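Local coordinates for Bd0816 (Bdellovibrio bacteriovorus HD100, PDB 5CER), which probably acts as a serine-type D-Ala-D-Ala carboxypeptidase of the peptidase S13 family, whose fold belongs to the beta-lactamase clan, at residues Y51-V56 with S74-F79; L41-K46 with W224-T229; R81-F86 with L390-N395; L109-A114 with N215-D220. The protein carries 2 engineered substitutions. All blocks are in the same frame, centred on the assembly; numbering follows the deposited sequence.

Helix 35-47 leads at 41-46 into contact 2, whose partner, 224-229, arrives only much later in the chain. Contact 1 is the first to close: its 51-56 half meets 74-79 just after strand 67-72, closing the hairpin of strands 54-61 and 67-72. The next residues begin helix 81-93 and open contact 3. Contact 4 starts at 109-114 and closes at 215-220, at the head of helix 216-225. Contacts 1 and 4 lie within the span of contact 2, and contact 4 within that of contact 3. Contacts 2 and 3 cross, since 390-395 pairs last. Contact 2 joins helix 35-47 to the break between helices 216-225 and 228-239; contact 3 joins helix 81-93 to the late 390-395 loop.

Contact 1 (Y51-V56 with S74-F79); sequences YRHKTV and SRDPIF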
loop_
_atom_site.group_PDB
_atom_site.type_symbol
_atom_site.label_atom_id
_atom_site.label_comp_id
_atom_site.label_asym_id
_atom_site.label_seq_id
_atom_site.Cartn_x
_atom_site.Cartn_y
_atom_site.Cartn_z
ATOM N N TYR A 51 -6.314 12.542 17.022
ATOM C CA TYR A 51 -5.191 12.549 17.937
ATOM C C TYR A 51 -3.871 12.948 17.241
ATOM O O TYR A 51 -3.615 12.638 16.057
ATOM C CB TYR A 51 -5.061 11.173 18.596
ATOM C CG TYR A 51 -3.830 11.004 19.447
ATOM C CD1 TYR A 51 -3.813 11.428 20.774
ATOM C CD2 TYR A 51 -2.687 10.400 18.923
ATOM C CE1 TYR A 51 -2.689 11.277 21.544
ATOM C CE2 TYR A 51 -1.569 10.217 19.691
ATOM C CZ TYR A 51 -1.568 10.676 20.998
ATOM O OH TYR A 51 -0.440 10.511 21.778
ATOM N N ARG A 52 -3.044 13.642 17.994
ATOM C CA ARG A 52 -1.772 14.090 17.512
ATOM C C ARG A 52 -0.667 13.643 18.443
ATOM O O ARG A 52 -0.729 13.850 19.677
ATOM C CB ARG A 52 -1.805 15.607 17.329
ATOM C CG ARG A 52 -2.496 16.030 16.035
ATOM C CD ARG A 52 -2.479 17.539 15.936
ATOM N NE ARG A 52 -3.293 18.093 14.860
ATOM C CZ ARG A 52 -2.851 18.474 13.666
ATOM N NH1 ARG A 52 -1.584 18.308 13.286
ATOM N NH2 ARG A 52 -3.706 19.011 12.816
ATOM N N HIS A 53 0.363 13.057 17.840
ATOM C CA HIS A 53 1.601 12.703 18.548
ATOM C C HIS A 53 2.426 13.979 18.777
ATOM O O HIS A 53 2.887 14.601 17.823
ATOM C CB HIS A 53 2.413 11.668 17.772
ATOM C CG HIS A 53 1.711 10.364 17.592
ATOM N ND1 HIS A 53 2.030 9.218 18.310
ATOM C CD2 HIS A 53 0.688 10.025 16.774
ATOM C CE1 HIS A 53 1.223 8.242 17.939
ATOM N NE2 HIS A 53 0.411 8.706 17.002
ATOM N N LYS A 54 2.546 14.379 20.036
ATOM C CA LYS A 54 3.135 15.657 20.457
ATOM C C LYS A 54 4.508 15.414 20.992
ATOM O O LYS A 54 4.682 15.166 22.209
ATOM C CB LYS A 54 2.277 16.338 21.551
ATOM C CG LYS A 54 0.923 16.818 21.062
ATOM C CD LYS A 54 0.030 17.364 22.169
ATOM C CE LYS A 54 -1.444 16.974 21.971
ATOM N NZ LYS A 54 -1.700 15.489 21.770
ATOM N N THR A 55 5.493 15.500 20.099
ATOM C CA THR A 55 6.870 15.356 20.457
ATOM C C THR A 55 7.376 16.690 21.030
ATOM O O THR A 55 7.254 17.751 20.408
ATOM C CB THR A 55 7.676 14.859 19.255
ATOM O OG1 THR A 55 7.028 13.728 18.631
ATOM C CG2 THR A 55 9.054 14.423 19.677
ATOM N N VAL A 56 7.966 16.647 22.225
ATOM C CA VAL A 56 8.431 17.868 22.905
ATOM C C VAL A 56 9.975 17.990 22.813
ATOM O O VAL A 56 10.711 17.039 23.054
ATOM C CB VAL A 56 7.960 17.945 24.369
ATOM C CG1 VAL A 56 8.319 19.290 24.974
ATOM C CG2 VAL A 56 6.462 17.735 24.455
ATOM N N SER A 74 6.882 11.077 21.774
ATOM C CA SER A 74 5.459 10.756 21.835
ATOM C C SER A 74 5.172 9.384 21.189
ATOM O O SER A 74 4.047 9.072 20.904
ATOM C CB SER A 74 4.707 11.819 21.065
ATOM O OG SER A 74 5.146 11.874 19.696
ATOM N N ARG A 75 6.218 8.597 20.935
ATOM C CA ARG A 75 6.153 7.351 20.174
ATOM C C ARG A 75 5.564 7.508 18.740
ATOM O O ARG A 75 4.993 6.567 18.196
ATOM C CB ARG A 75 5.405 6.252 20.961
ATOM C CG ARG A 75 5.879 6.070 22.396
ATOM C CD ARG A 75 5.403 4.739 22.987
ATOM N NE ARG A 75 5.929 3.591 22.246
ATOM C CZ ARG A 75 7.133 3.072 22.377
ATOM N NH1 ARG A 75 7.991 3.538 23.266
ATOM N NH2 ARG A 75 7.483 2.069 21.617
ATOM N N ASP A 76 5.759 8.670 18.158
ATOM C CA ASP A 76 5.242 8.966 16.837
ATOM C C ASP A 76 5.650 7.889 15.787
ATOM O O ASP A 76 6.840 7.683 15.517
ATOM C CB ASP A 76 5.721 10.359 16.413
ATOM C CG ASP A 76 5.054 10.856 15.121
ATOM O OD1 ASP A 76 4.657 10.030 14.282
ATOM O OD2 ASP A 76 4.946 12.097 14.958
ATOM N N PRO A 77 4.659 7.197 15.207
ATOM C CA PRO A 77 4.977 6.061 14.374
ATOM C C PRO A 77 5.271 6.412 12.925
ATOM O O PRO A 77 5.461 5.486 12.115
ATOM C CB PRO A 77 3.696 5.216 14.468
ATOM C CG PRO A 77 2.630 6.243 14.598
ATOM C CD PRO A 77 3.226 7.241 15.546
ATOM N N ILE A 78 5.254 7.689 12.571
ATOM C CA ILE A 78 5.619 8.134 11.222
ATOM C C ILE A 78 6.817 9.107 11.244
ATOM O O ILE A 78 7.054 9.836 10.285
ATOM C CB ILE A 78 4.372 8.706 10.488
ATOM C CG1 ILE A 78 4.570 8.673 8.955
ATOM C CG2 ILE A 78 3.986 10.081 11.022
ATOM C CD1 ILE A 78 3.297 8.870 8.168
ATOM N N PHE A 79 7.589 9.083 12.338
ATOM C CA PHE A 79 8.754 9.962 12.493
ATOM C C PHE A 79 9.941 9.333 11.754
ATOM O O PHE A 79 10.510 8.335 12.196
ATOM C CB PHE A 79 9.071 10.215 13.968
ATOM C CG PHE A 79 9.622 11.585 14.229
ATOM C CD1 PHE A 79 10.762 12.015 13.579
ATOM C CD2 PHE A 79 9.017 12.446 15.170
ATOM C CE1 PHE A 79 11.291 13.281 13.826
ATOM C CE2 PHE A 79 9.540 13.713 15.427
ATOM C CZ PHE A 79 10.683 14.125 14.756
HETATM O O HOH W 1 8.378 11.167 19.182
#
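H53 reaches across to S74, D76 and P77, and its side chain can be traced atom by atom. CB lies 3.3 Å from S74 OG and 3.8 Å from D76 CB. CG stands anti to the carbonyl carbon (chi1 -63°), which carries the ring into the bend of the 74-79 loop. There ND1 donates to S74 O over 3.3 Å, with an N-H...O angle of 167°. The acceptor lies in the imidazole plane, yet the donor sits well above the plane of the carbonyl. At the tip, CE1 approaches P77 CD at 3.3 Å and NE2 lies 3.5 Å from the same P77 CD; this CH-pi contact is over one ring face, offset toward the rim, while Y51 CE2 sits over the centre of the opposite face, so the imidazole is sandwiched. Two residues on, T55 OG1 shares a hydrogen bond of 2.8 Å with S74 OG. A water links T55 OG1 (2.9 Å) to the backbone N of S74, from which it accepts. D76 OD1 takes the I78 amide in an Asx turn. Strand 54-61 runs between strands 67-72 and 194-199 of the mixed sheet; H53 also touches I206 of helix 203-213, and D76 touches L83 of helix 81-93.

Contact 2 (L41-K46 with W224-T229); sequences LWAIEK and WNLGGT
L226 lies flat against W42, and this is the tight part of the contact. L226 CB stands 3.5 Å from the centroid of the six-membered ring and 15° off its normal, a CH-pi approach over the face, with W42 CZ2 as its nearest ring atom. CG anti to the backbone N (chi1 -176°) sends the indole across to L226, and the two side chains run past one another in opposite directions. One leucine branch, CD1, continues inward to A43, 3.7 Å from its CA and 3.9 Å from its CB. Beyond the leucine, W42 CH2 comes within 3.5 Å of G228 O.

The other branch turns to the solvent side. L226 CD2 rests 3.8 Å from K46 CD, on the aliphatic part of an exposed lysine whose chain bends at chi3. That bend brings K46 NZ to L226 O, a hydrogen bond of 3.0 Å in the carbonyl plane with a C=O...N angle of 155°. The acceptor belongs to a helix end: G227, exposed and with positive phi, closes a Schellman motif, its N bonding to W224 O at 3.0 Å. The ammonium probably interacts favourably with the partial negative charge of the helix C-terminus.

The joint therefore places helix 35-47 against the break between helices 216-225 and 228-239. F235 stacks on W42 and F232 meets it edge-to-face, both from helix 228-239, while A43 touches L203 of helix 203-213 and I44 packs on helix 270-286.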
loop_
_atom_site.group_PDB
_atom_site.type_symbol
_atom_site.label_atom_id
_atom_site.label_comp_id
_atom_site.label_asym_id
_atom_site.label_seq_id
_atom_site.Cartn_x
_atom_site.Cartn_y
_atom_site.Cartn_z
ATOM N N LEU A 41 -9.014 0.672 13.272
ATOM C CA LEU A 41 -10.150 0.856 14.203
ATOM C C LEU A 41 -9.660 0.988 15.646
ATOM O O LEU A 41 -10.149 1.816 16.406
ATOM C CB LEU A 41 -11.144 -0.299 14.099
ATOM C CG LEU A 41 -12.276 -0.379 15.144
ATOM C CD1 LEU A 41 -13.157 0.851 15.130
ATOM C CD2 LEU A 41 -13.094 -1.631 14.874
ATOM N N TRP A 42 -8.752 0.107 16.023
ATOM C CA TRP A 42 -8.259 0.052 17.388
ATOM C C TRP A 42 -7.577 1.406 17.735
ATOM O O TRP A 42 -7.852 1.997 18.770
ATOM C CB TRP A 42 -7.282 -1.127 17.568
ATOM C CG TRP A 42 -6.783 -1.327 18.966
ATOM C CD1 TRP A 42 -7.366 -0.928 20.106
ATOM C CD2 TRP A 42 -5.578 -2.013 19.354
ATOM N NE1 TRP A 42 -6.624 -1.299 21.186
ATOM C CE2 TRP A 42 -5.515 -1.973 20.755
ATOM C CE3 TRP A 42 -4.550 -2.648 18.647
ATOM C CZ2 TRP A 42 -4.471 -2.549 21.474
ATOM C CZ3 TRP A 42 -3.506 -3.211 19.357
ATOM C CH2 TRP A 42 -3.490 -3.174 20.765
ATOM N N ALA A 43 -6.702 1.877 16.850
ATOM C CA ALA A 43 -6.039 3.173 17.074
ATOM C C ALA A 43 -7.066 4.303 17.255
ATOM O O ALA A 43 -6.953 5.101 18.178
ATOM C CB ALA A 43 -5.050 3.497 15.927
ATOM N N ILE A 44 -8.044 4.351 16.376
ATOM C CA ILE A 44 -9.071 5.388 16.459
ATOM C C ILE A 44 -9.875 5.283 17.740
ATOM O O ILE A 44 -10.095 6.294 18.419
ATOM C CB ILE A 44 -10.006 5.382 15.236
ATOM C CG1 ILE A 44 -9.233 5.927 14.044
ATOM C CG2 ILE A 44 -11.245 6.208 15.495
ATOM C CD1 ILE A 44 -9.895 5.694 12.722
ATOM N N GLU A 45 -10.247 4.073 18.110
ATOM C CA GLU A 45 -10.981 3.888 19.351
ATOM C C GLU A 45 -10.190 4.308 20.599
ATOM O O GLU A 45 -10.745 4.955 21.477
ATOM C CB GLU A 45 -11.421 2.455 19.495
ATOM C CG GLU A 45 -12.388 2.250 20.638
ATOM C CD GLU A 45 -12.853 0.818 20.715
ATOM O OE1 GLU A 45 -13.617 0.397 19.799
ATOM O OE2 GLU A 45 -12.440 0.110 21.660
ATOM N N LYS A 46 -8.925 3.946 20.681
ATOM C CA LYS A 46 -8.172 4.246 21.854
ATOM C C LYS A 46 -7.646 5.666 21.907
ATOM O O LYS A 46 -7.650 6.272 22.982
ATOM C CB LYS A 46 -6.996 3.281 22.031
ATOM C CG LYS A 46 -6.458 3.312 23.449
ATOM C CD LYS A 46 -5.501 2.191 23.752
ATOM C CE LYS A 46 -6.214 1.008 24.403
ATOM N NZ LYS A 46 -5.291 -0.148 24.517
ATOM N N TRP A 224 2.190 -2.020 18.830
ATOM C CA TRP A 224 3.008 -1.988 20.074
ATOM C C TRP A 224 2.644 -0.801 20.945
ATOM O O TRP A 224 2.470 -0.973 22.135
ATOM C CB TRP A 224 4.545 -2.009 19.827
ATOM C CG TRP A 224 4.974 -3.186 19.057
ATOM C CD1 TRP A 224 4.522 -4.456 19.189
ATOM C CD2 TRP A 224 5.904 -3.212 18.012
ATOM N NE1 TRP A 224 5.105 -5.272 18.289
ATOM C CE2 TRP A 224 5.977 -4.535 17.553
ATOM C CE3 TRP A 224 6.727 -2.249 17.427
ATOM C CZ2 TRP A 224 6.834 -4.933 16.516
ATOM C CZ3 TRP A 224 7.586 -2.643 16.392
ATOM C CH2 TRP A 224 7.621 -3.970 15.945
ATOM N N ASN A 225 2.490 0.375 20.334
ATOM C CA ASN A 225 2.106 1.595 21.050
ATOM C C ASN A 225 0.795 1.463 21.760
ATOM O O ASN A 225 0.648 2.009 22.850
ATOM C CB ASN A 225 1.976 2.797 20.110
ATOM C CG ASN A 225 3.314 3.320 19.635
ATOM O OD1 ASN A 225 4.353 2.876 20.068
ATOM N ND2 ASN A 225 3.272 4.275 18.711
ATOM N N LEU A 226 -0.152 0.733 21.161
ATOM C CA LEU A 226 -1.458 0.518 21.800
ATOM C C LEU A 226 -1.442 -0.548 22.909
ATOM O O LEU A 226 -2.485 -0.759 23.562
ATOM C CB LEU A 226 -2.549 0.221 20.756
ATOM C CG LEU A 226 -2.783 1.415 19.822
ATOM C CD1 LEU A 226 -3.477 1.002 18.510
ATOM C CD2 LEU A 226 -3.548 2.547 20.498
ATOM N N GLY A 227 -0.321 -1.245 23.089
ATOM C CA GLY A 227 -0.214 -2.259 24.116
ATOM C C GLY A 227 0.078 -3.652 23.647
ATOM O O GLY A 227 0.173 -4.567 24.456
ATOM N N GLY A 228 0.231 -3.861 22.348
ATOM C CA GLY A 228 0.554 -5.206 21.826
ATOM C C GLY A 228 -0.579 -6.191 21.972
ATOM O O GLY A 228 -1.752 -5.819 22.144
ATOM N N THR A 229 -0.221 -7.460 21.916
ATOM C CA THR A 229 -1.182 -8.539 21.803
ATOM C C THR A 229 -2.179 -8.623 22.968
ATOM O O THR A 229 -3.398 -8.819 22.754
ATOM C CB THR A 229 -0.457 -9.852 21.557
ATOM O OG1 THR A 229 0.353 -9.664 20.387
ATOM C CG2 THR A 229 -1.444 -10.980 21.278
#

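Contact 3 (R81-F86 with L390-N395); sequences RNLSYF and LPFDQN
F86 and F392 face each other as an offset stack, their centroids 4.3 Å apart and their planes only 10° from parallel. The offset lets each ring receive the other residue's methylene: F86 CB lies 3.9 Å from the F392 centroid, and F392 CB lies 4.2 Å from the F86 centroid, both as CH-pi contacts over a face. Different first torsions bring the rings together. F86 CG is anti to its backbone N (chi1 178°), extending the ring out from the helix, whereas F392 CG sits between its backbone N and carbonyl carbon (chi1 50°), folding the ring back over its own chain towards the helix.

Residues 81-86 form the first turns of helix 81-93, which packs on the mixed sheet: L83 and F86 both touch L198 of strand 194-199. The incoming 390-395 loop, on its way from helix 356-375 to the edge strand 399-400, packs on this helix through P391 and F392. L83 contributes by its CD2 methyl, 4.1 Å from F392 CD2, as the two side chains pass in opposite directions. One turn before F86, N82 CB abuts P391 CG at 3.9 Å, and N82 ND2 is hydrogen-bonded to E115.

Beyond the stack the loop turns on a carboxylate: D393 OD1 accepts from N395 N at 3.0 Å, an Asx turn, while D393 OD2 forms a salt bridge with R52.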
loop_
_atom_site.group_PDB
_atom_site.type_symbol
_atom_site.label_atom_id
_atom_site.label_comp_id
_atom_site.label_asym_id
_atom_site.label_seq_id
_atom_site.Cartn_x
_atom_site.Cartn_y
_atom_site.Cartn_z
ATOM N N ARG A 81 12.413 10.387 7.783
ATOM C CA ARG A 81 12.947 11.398 6.892
ATOM C C ARG A 81 12.069 12.642 6.829
ATOM O O ARG A 81 12.565 13.740 7.057
ATOM C CB ARG A 81 13.120 10.845 5.479
ATOM C CG ARG A 81 13.717 11.841 4.461
ATOM C CD ARG A 81 13.519 11.390 3.003
ATOM N NE ARG A 81 14.132 10.091 2.759
ATOM C CZ ARG A 81 15.345 9.835 2.277
ATOM N NH1 ARG A 81 16.210 10.792 1.981
ATOM N NH2 ARG A 81 15.693 8.554 2.122
ATOM N N ASN A 82 10.791 12.487 6.466
ATOM C CA ASN A 82 9.987 13.648 6.083
ATOM C C ASN A 82 9.732 14.558 7.256
ATOM O O ASN A 82 9.825 15.784 7.132
ATOM C CB ASN A 82 8.683 13.245 5.399
ATOM C CG ASN A 82 8.917 12.666 4.019
ATOM O OD1 ASN A 82 9.936 12.951 3.358
ATOM N ND2 ASN A 82 7.992 11.823 3.570
ATOM N N LEU A 83 9.368 13.965 8.366
ATOM C CA LEU A 83 9.105 14.728 9.561
ATOM C C LEU A 83 10.415 15.324 10.099
ATOM O O LEU A 83 10.423 16.447 10.642
ATOM C CB LEU A 83 8.402 13.865 10.609
ATOM C CG LEU A 83 7.213 14.353 11.442
ATOM C CD1 LEU A 83 7.201 14.030 12.949
ATOM C CD2 LEU A 83 7.164 15.834 11.240
ATOM N N SER A 84 11.526 14.606 9.912
ATOM C CA SER A 84 12.852 15.160 10.225
ATOM C C SER A 84 13.164 16.411 9.380
ATOM O O SER A 84 13.667 17.396 9.931
ATOM C CB SER A 84 13.943 14.090 10.106
ATOM O OG SER A 84 13.783 13.063 11.096
ATOM N N TYR A 85 12.905 16.357 8.059
ATOM C CA TYR A 85 13.168 17.479 7.183
ATOM C C TYR A 85 12.357 18.677 7.632
ATOM O O TYR A 85 12.854 19.801 7.662
ATOM C CB TYR A 85 12.849 17.163 5.733
ATOM C CG TYR A 85 13.796 16.237 4.980
ATOM C CD1 TYR A 85 15.049 15.836 5.510
ATOM C CD2 TYR A 85 13.460 15.793 3.712
ATOM C CE1 TYR A 85 15.902 14.986 4.811
ATOM C CE2 TYR A 85 14.321 14.957 2.997
ATOM C CZ TYR A 85 15.540 14.574 3.538
ATOM O OH TYR A 85 16.356 13.741 2.839
ATOM N N PHE A 86 11.101 18.437 7.952
ATOM C CA PHE A 86 10.217 19.500 8.441
ATOM C C PHE A 86 10.743 20.110 9.758
ATOM O O PHE A 86 10.719 21.339 9.923
ATOM C CB PHE A 86 8.757 18.969 8.599
ATOM C CG PHE A 86 7.795 19.982 9.144
ATOM C CD1 PHE A 86 7.350 21.020 8.349
ATOM C CD2 PHE A 86 7.396 19.940 10.474
ATOM C CE1 PHE A 86 6.450 21.971 8.840
ATOM C CE2 PHE A 86 6.505 20.882 10.977
ATOM C CZ PHE A 86 6.039 21.900 10.167
ATOM N N LEU A 390 0.511 13.790 4.181
ATOM C CA LEU A 390 1.812 14.143 4.772
ATOM C C LEU A 390 1.808 13.876 6.275
ATOM O O LEU A 390 0.761 13.944 6.900
ATOM C CB LEU A 390 2.134 15.605 4.500
ATOM C CG LEU A 390 2.284 15.944 3.008
ATOM C CD1 LEU A 390 2.027 17.418 2.649
ATOM C CD2 LEU A 390 3.707 15.557 2.651
ATOM N N PRO A 391 2.979 13.624 6.844
ATOM C CA PRO A 391 3.067 13.410 8.263
ATOM C C PRO A 391 3.018 14.680 9.106
ATOM O O PRO A 391 3.132 14.598 10.337
ATOM C CB PRO A 391 4.400 12.693 8.420
ATOM C CG PRO A 391 5.228 13.201 7.302
ATOM C CD PRO A 391 4.293 13.502 6.186
ATOM N N PHE A 392 2.840 15.844 8.468
ATOM C CA PHE A 392 2.679 17.143 9.177
ATOM C C PHE A 392 1.673 17.955 8.388
ATOM O O PHE A 392 1.467 17.667 7.211
ATOM C CB PHE A 392 4.041 17.894 9.276
ATOM C CG PHE A 392 4.780 18.014 7.969
ATOM C CD1 PHE A 392 4.464 19.002 7.067
ATOM C CD2 PHE A 392 5.762 17.102 7.620
ATOM C CE1 PHE A 392 5.105 19.095 5.836
ATOM C CE2 PHE A 392 6.431 17.197 6.392
ATOM C CZ PHE A 392 6.094 18.210 5.506
ATOM N N ASP A 393 1.070 18.941 9.026
ATOM C CA ASP A 393 0.144 19.841 8.372
ATOM C C ASP A 393 0.303 21.262 8.953
ATOM O O ASP A 393 1.319 21.557 9.591
ATOM C CB ASP A 393 -1.282 19.304 8.513
ATOM C CG ASP A 393 -1.818 19.399 9.948
ATOM O OD1 ASP A 393 -1.069 19.888 10.871
ATOM O OD2 ASP A 393 -2.970 18.937 10.167
ATOM N N GLN A 394 -0.681 22.132 8.751
ATOM C CA GLN A 394 -0.563 23.560 9.170
ATOM C C GLN A 394 -0.562 23.803 10.684
ATOM O O GLN A 394 -0.206 24.872 11.094
ATOM C CB GLN A 394 -1.639 24.425 8.491
ATOM C CG GLN A 394 -1.519 24.411 6.960
ATOM C CD GLN A 394 -2.525 25.295 6.248
ATOM O OE1 GLN A 394 -3.724 25.021 6.248
ATOM N NE2 GLN A 394 -2.048 26.381 5.656
ATOM N N ASN A 395 -0.896 22.798 11.485
ATOM C CA ASN A 395 -0.782 22.865 12.918
ATOM C C ASN A 395 0.423 22.081 13.423
ATOM O O ASN A 395 0.553 21.843 14.617
ATOM C CB ASN A 395 -2.052 22.328 13.571
ATOM C CG ASN A 395 -3.215 23.288 13.463
ATOM O OD1 ASN A 395 -3.232 24.297 14.121
ATOM N ND2 ASN A 395 -4.196 22.969 12.632
#

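Contact 4 (L109-A114 with N215-D220); sequences LLDWLA and NNYIAD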
loop_
_atom_site.group_PDB
_atom_site.type_symbol
_atom_site.label_atom_id
_atom_site.label_comp_id
_atom_site.label_asym_id
_atom_site.label_seq_id
_atom_site.Cartn_x
_atom_site.Cartn_y
_atom_site.Cartn_z
ATOM N N LEU A 109 10.868 7.550 18.715
ATOM C CA LEU A 109 11.099 6.589 17.652
ATOM C C LEU A 109 11.543 7.374 16.410
ATOM O O LEU A 109 10.940 8.366 16.074
ATOM C CB LEU A 109 9.856 5.775 17.389
ATOM C CG LEU A 109 9.408 4.889 18.595
ATOM C CD1 LEU A 109 8.094 4.113 18.413
ATOM C CD2 LEU A 109 10.466 3.899 19.079
ATOM N N LEU A 110 12.615 6.917 15.782
ATOM C CA LEU A 110 13.094 7.481 14.547
ATOM C C LEU A 110 13.596 6.328 13.673
ATOM O O LEU A 110 14.561 5.621 14.051
ATOM C CB LEU A 110 14.206 8.492 14.788
ATOM C CG LEU A 110 14.775 9.215 13.555
ATOM C CD1 LEU A 110 13.785 10.182 12.941
ATOM C CD2 LEU A 110 16.071 9.926 13.907
ATOM N N ASP A 111 12.876 6.099 12.571
ATOM C CA ASP A 111 13.348 5.210 11.505
ATOM C C ASP A 111 13.263 5.987 10.206
ATOM O O ASP A 111 12.173 6.369 9.771
ATOM C CB ASP A 111 12.536 3.944 11.431
ATOM C CG ASP A 111 13.123 2.955 10.480
ATOM O OD1 ASP A 111 13.418 3.319 9.327
ATOM O OD2 ASP A 111 13.281 1.789 10.864
ATOM N N TRP A 112 14.439 6.315 9.680
ATOM C CA TRP A 112 14.593 7.237 8.544
ATOM C C TRP A 112 13.682 6.852 7.378
ATOM O O TRP A 112 13.052 7.717 6.799
ATOM C CB TRP A 112 16.067 7.268 8.049
ATOM C CG TRP A 112 16.397 8.475 7.214
ATOM C CD1 TRP A 112 16.720 8.510 5.884
ATOM C CD2 TRP A 112 16.372 9.839 7.663
ATOM N NE1 TRP A 112 16.935 9.807 5.498
ATOM C CE2 TRP A 112 16.721 10.637 6.575
ATOM C CE3 TRP A 112 16.103 10.450 8.896
ATOM C CZ2 TRP A 112 16.824 12.019 6.683
ATOM C CZ3 TRP A 112 16.220 11.813 8.997
ATOM C CH2 TRP A 112 16.590 12.579 7.903
ATOM N N LEU A 113 13.573 5.549 7.124
ATOM C CA LEU A 113 12.809 5.043 6.012
ATOM C C LEU A 113 11.380 4.588 6.390
ATOM O O LEU A 113 10.775 3.838 5.635
ATOM C CB LEU A 113 13.574 3.907 5.343
ATOM C CG LEU A 113 15.048 4.226 4.945
ATOM C CD1 LEU A 113 15.744 2.997 4.417
ATOM C CD2 LEU A 113 15.088 5.340 3.912
ATOM N N ALA A 114 10.802 5.175 7.450
ATOM C CA ALA A 114 9.416 4.931 7.862
ATOM C C ALA A 114 8.352 4.919 6.739
ATOM O O ALA A 114 7.426 4.134 6.791
ATOM C CB ALA A 114 9.021 5.931 8.937
ATOM N N ASN A 215 1.720 0.307 4.841
ATOM C CA ASN A 215 2.943 0.518 5.584
ATOM C C ASN A 215 3.054 -0.333 6.862
ATOM O O ASN A 215 2.421 -0.033 7.863
ATOM C CB ASN A 215 3.106 1.984 5.920
ATOM C CG ASN A 215 4.509 2.316 6.358
ATOM O OD1 ASN A 215 5.047 1.694 7.294
ATOM N ND2 ASN A 215 5.151 3.268 5.674
ATOM N N ASN A 216 3.893 -1.374 6.806
ATOM C CA ASN A 216 4.108 -2.258 7.929
ATOM C C ASN A 216 4.732 -1.570 9.144
ATOM O O ASN A 216 4.390 -1.899 10.280
ATOM C CB ASN A 216 5.008 -3.473 7.546
ATOM C CG ASN A 216 4.381 -4.395 6.505
ATOM O OD1 ASN A 216 3.197 -4.312 6.214
ATOM N ND2 ASN A 216 5.176 -5.295 5.983
ATOM N N TYR A 217 5.705 -0.690 8.905
ATOM C CA TYR A 217 6.351 0.028 9.994
ATOM C C TYR A 217 5.331 0.775 10.856
ATOM O O TYR A 217 5.347 0.677 12.086
ATOM C CB TYR A 217 7.451 0.995 9.462
ATOM C CG TYR A 217 8.086 1.810 10.571
ATOM C CD1 TYR A 217 9.137 1.281 11.337
ATOM C CD2 TYR A 217 7.593 3.089 10.901
ATOM C CE1 TYR A 217 9.711 2.023 12.378
ATOM C CE2 TYR A 217 8.142 3.827 11.944
ATOM C CZ TYR A 217 9.206 3.303 12.686
ATOM O OH TYR A 217 9.767 4.044 13.713
ATOM N N ILE A 218 4.469 1.541 10.185
ATOM C CA ILE A 218 3.493 2.366 10.880
ATOM C C ILE A 218 2.492 1.464 11.607
ATOM O O ILE A 218 2.215 1.677 12.814
ATOM C CB ILE A 218 2.737 3.330 9.946
ATOM C CG1 ILE A 218 3.708 4.308 9.272
ATOM C CG2 ILE A 218 1.677 4.101 10.733
ATOM C CD1 ILE A 218 3.146 5.087 8.082
ATOM N N ALA A 219 1.965 0.457 10.892
ATOM C CA ALA A 219 0.947 -0.481 11.496
ATOM C C ALA A 219 1.509 -1.275 12.693
ATOM O O ALA A 219 0.868 -1.376 13.710
ATOM C CB ALA A 219 0.415 -1.450 10.450
ATOM N N ASP A 220 2.741 -1.783 12.563
ATOM C CA ASP A 220 3.325 -2.590 13.611
ATOM C C ASP A 220 3.638 -1.791 14.846
ATOM O O ASP A 220 3.520 -2.298 15.943
ATOM C CB ASP A 220 4.583 -3.323 13.119
ATOM C CG ASP A 220 4.254 -4.457 12.105
ATOM O OD1 ASP A 220 3.176 -5.080 12.228
ATOM O OD2 ASP A 220 5.122 -4.730 11.277
#
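N215, the N-cap of helix 216-225, uses both ends of its amide, one to start the helix and the other to hold A114. N215 OD1 accepts from I218 N at 3.0 Å with an angle of 165° at the hydrogen, the capping bond. N215 ND2 donates to A114 O at 2.7 Å and 159°, in the plane of the carbonyl and close to that of its own amide; the same nitrogen also bonds Q213.

A114 ends a type I turn from D111, fastened by A114 N to D111 O at 2.9 Å and by an Asx bond from L113 N to D111 OD1. The Y217 ring, sent towards the loop by CG anti to the backbone N (chi1 177°), fits against this turn. A114 CB meets Y217 CD2 at 3.7 Å, and D111 CB meets Y217 CE1, diagonally across the ring, at 3.5 Å. Further out, Y217 OH comes 4.1 Å from L109 CB. The D111 carboxylate has its own partner in R119.

Following the cap, N216 bonds K36 through its OD1, consistent with N216 being the asparagine of the SxN motif and K36 the lysine of the SxxK motif of penicillin-binding proteins.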